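Local structure of D-glyceraldehyde dehydrogenase (NADP(+)) (Thermoplasma acidophilum, 5IZD) at residues R186-E190 against A191-K195. The protein catalyses the NADP-dependent oxidation of D-glyceraldehyde to glycerate in the non-phosphorylated Entner-Doudoroff pathway, working as a homotetramer. Numbering follows the deposited sequence.
Sequences RKFVE and AGVPK
Phe188 and Val193 meet across a Schellman motif, the C-terminal cap where helix 178-190 of the cofactor-binding domain ends and the chain turns toward strand 198-200. Ala191 N makes an ordinary i+4 helical bond to Lys187 O at 2.9 Å and a second, weak hydrogen bond to Phe188 O. Gly192 takes a positive phi of 102°, and the chain swings off across the helix end. Gly192 N binds Val189 O at 3.0 Å, coming from above the carbonyl plane, while Val193 N reaches Phe188 O at 3.2 Å in a nearly straight bond (168° at the hydrogen). A water donates to both Val189 O and Val193 O, bridging the last turn to the loop that follows.

The side chains close the motif on its apolar side. Val193 holds CG2 anti to its own carbonyl carbon, which brings this methyl against Phe188 O and to 4.0 Å from Phe188 CB. The same methyl sits at the edge of the Phe188 ring, in its plane, and both residues also pack on Leu198. Ala191 lays its CB against the carbonyls of the last turn and touches Ala71 of helix 39-77, whose Arg70 takes up Ala191 O. One turn back, Lys187 NZ meets Glu190 OE2 on the syn side at 3.1 Å, a salt bridge along the helix.

Phe188 O thus receives Val193 N besides the weak Ala191 bond, and Val189 O receives Gly192 N and the water, so both carbonyls keep donors past the helix; the Phe188-Val193 contact supplies the hydrophobic pairing that commonly accompanies a Schellman motif.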
ATOM      1  N   ARG A 186      11.826 -32.651  -5.703  1.00 34.77           N
ATOM      2  CA  ARG A 186      12.814 -33.403  -4.915  1.00 36.10           C
ATOM      3  C   ARG A 186      13.741 -32.400  -4.209  1.00 35.98           C
ATOM      4  O   ARG A 186      14.012 -32.578  -3.030  1.00 36.29           O
ATOM      5  CB  ARG A 186      13.575 -34.413  -5.785  1.00 37.31           C
ATOM      6  CG  ARG A 186      14.580 -35.339  -5.052  1.00 38.89           C
ATOM      7  CD  ARG A 186      15.120 -36.442  -5.967  1.00 40.08           C
ATOM      8  NE  ARG A 186      14.090 -37.434  -6.342  1.00 40.82           N
ATOM      9  CZ  ARG A 186      13.719 -38.515  -5.622  1.00 41.84           C
ATOM     10  NH1 ARG A 186      14.278 -38.823  -4.443  1.00 42.77           N
ATOM     11  NH2 ARG A 186      12.758 -39.330  -6.097  1.00 41.96           N
ATOM     12  N   LYS A 187      14.132 -31.299  -4.870  1.00 35.33           N
ATOM     13  CA  LYS A 187      14.949 -30.283  -4.198  1.00 35.25           C
ATOM     14  C   LYS A 187      14.228 -29.638  -3.006  1.00 34.89           C
ATOM     15  O   LYS A 187      14.832 -29.429  -1.968  1.00 35.09           O
ATOM     16  CB  LYS A 187      15.510 -29.249  -5.190  1.00 35.01           C
ATOM     17  CG  LYS A 187      16.530 -29.851  -6.155  1.00 35.61           C
ATOM     18  CD  LYS A 187      17.888 -30.057  -5.493  1.00 36.58           C
ATOM     19  CE  LYS A 187      18.794 -30.919  -6.361  1.00 37.26           C
ATOM     20  NZ  LYS A 187      18.383 -32.351  -6.265  1.00 37.85           N
ATOM     21  N   PHE A 188      12.943 -29.348  -3.150  1.00 34.31           N
ATOM     22  CA  PHE A 188      12.138 -28.859  -2.034  1.00 34.26           C
ATOM     23  C   PHE A 188      12.052 -29.875  -0.885  1.00 35.33           C
ATOM     24  O   PHE A 188      12.199 -29.505   0.327  1.00 35.52           O
ATOM     25  CB  PHE A 188      10.746 -28.440  -2.516  1.00 33.30           C
ATOM     26  CG  PHE A 188      10.706 -27.056  -3.003  1.00 32.44           C
ATOM     27  CD1 PHE A 188      11.063 -26.768  -4.301  1.00 32.09           C
ATOM     28  CD2 PHE A 188      10.380 -26.015  -2.146  1.00 32.07           C
ATOM     29  CE1 PHE A 188      11.015 -25.471  -4.782  1.00 31.55           C
ATOM     30  CE2 PHE A 188      10.354 -24.714  -2.626  1.00 31.51           C
ATOM     31  CZ  PHE A 188      10.683 -24.439  -3.947  1.00 31.13           C
ATOM     32  N   VAL A 189      11.832 -31.138  -1.256  1.00 35.98           N
ATOM     33  CA  VAL A 189      11.919 -32.245  -0.291  1.00 37.32           C
ATOM     34  C   VAL A 189      13.285 -32.291   0.438  1.00 38.63           C
ATOM     35  O   VAL A 189      13.327 -32.240   1.692  1.00 39.79           O
ATOM     36  CB  VAL A 189      11.571 -33.635  -0.898  1.00 37.62           C
ATOM     37  CG1 VAL A 189      11.708 -34.737   0.153  1.00 38.43           C
ATOM     38  CG2 VAL A 189      10.129 -33.625  -1.372  1.00 37.03           C
ATOM     39  N   GLU A 190      14.377 -32.305  -0.300  1.00 39.18           N
ATOM     40  CA  GLU A 190      15.697 -32.318   0.328  1.00 40.46           C
ATOM     41  C   GLU A 190      15.971 -31.061   1.175  1.00 40.26           C
ATOM     42  O   GLU A 190      16.760 -31.125   2.091  1.00 40.97           O
ATOM     43  CB  GLU A 190      16.794 -32.529  -0.718  1.00 41.32           C
ATOM     44  CG  GLU A 190      16.709 -33.891  -1.418  1.00 42.11           C
ATOM     45  CD  GLU A 190      17.453 -33.983  -2.758  1.00 42.95           C
ATOM     46  OE1 GLU A 190      17.577 -35.145  -3.266  1.00 43.90           O
ATOM     47  OE2 GLU A 190      17.911 -32.934  -3.308  1.00 42.99           O
ATOM     48  N   ALA A 191      15.311 -29.925   0.894  1.00 39.40           N
ATOM     49  CA  ALA A 191      15.482 -28.708   1.681  1.00 39.23           C
ATOM     50  C   ALA A 191      14.709 -28.742   3.010  1.00 39.69           C
ATOM     51  O   ALA A 191      14.841 -27.792   3.820  1.00 39.71           O
ATOM     52  CB  ALA A 191      15.070 -27.492   0.866  1.00 38.37           C
ATOM     53  N   GLY A 192      13.877 -29.781   3.233  1.00 39.78           N
ATOM     54  CA  GLY A 192      13.093 -29.915   4.482  1.00 39.93           C
ATOM     55  C   GLY A 192      11.608 -29.563   4.480  1.00 39.45           C
ATOM     56  O   GLY A 192      11.024 -29.404   5.558  1.00 39.40           O
ATOM     57  N   VAL A 193      10.963 -29.452   3.313  1.00 38.76           N
ATOM     58  CA  VAL A 193       9.497 -29.250   3.306  1.00 38.38           C
ATOM     59  C   VAL A 193       8.840 -30.388   4.111  1.00 38.67           C
ATOM     60  O   VAL A 193       9.056 -31.503   3.789  1.00 38.82           O
ATOM     61  CB  VAL A 193       8.899 -29.221   1.878  1.00 37.71           C
ATOM     62  CG1 VAL A 193       7.379 -29.254   1.926  1.00 37.46           C
ATOM     63  CG2 VAL A 193       9.348 -27.969   1.176  1.00 37.39           C
ATOM     64  N   PRO A 194       8.026 -30.079   5.135  1.00 38.74           N
ATOM     65  CA  PRO A 194       7.421 -31.173   5.905  1.00 39.19           C
ATOM     66  C   PRO A 194       6.451 -32.065   5.102  1.00 38.99           C
ATOM     67  O   PRO A 194       5.902 -31.616   4.059  1.00 37.62           O
ATOM     68  CB  PRO A 194       6.666 -30.460   7.027  1.00 39.16           C
ATOM     69  CG  PRO A 194       7.146 -29.055   7.049  1.00 38.82           C
ATOM     70  CD  PRO A 194       7.588 -28.764   5.619  1.00 38.26           C
ATOM     71  N   LYS A 195       6.175 -33.273   5.630  1.00 39.29           N
ATOM     72  CA  LYS A 195       5.337 -34.264   4.926  1.00 39.49           C
ATOM     73  C   LYS A 195       3.905 -33.765   4.786  1.00 38.63           C
ATOM     74  O   LYS A 195       3.330 -33.195   5.695  1.00 39.12           O
ATOM     75  CB  LYS A 195       5.429 -35.716   5.552  1.00 41.01           C
ATOM     76  CG  LYS A 195       4.329 -36.077   6.542  1.00 41.58           C
ATOM     77  CD  LYS A 195       4.391 -37.486   7.084  1.00 42.68           C
ATOM     78  CE  LYS A 195       3.131 -37.783   7.884  1.00 43.14           C
TER
HETATM   79  O   HOH W   1      11.583 -32.997   3.807  1.00 46.17           O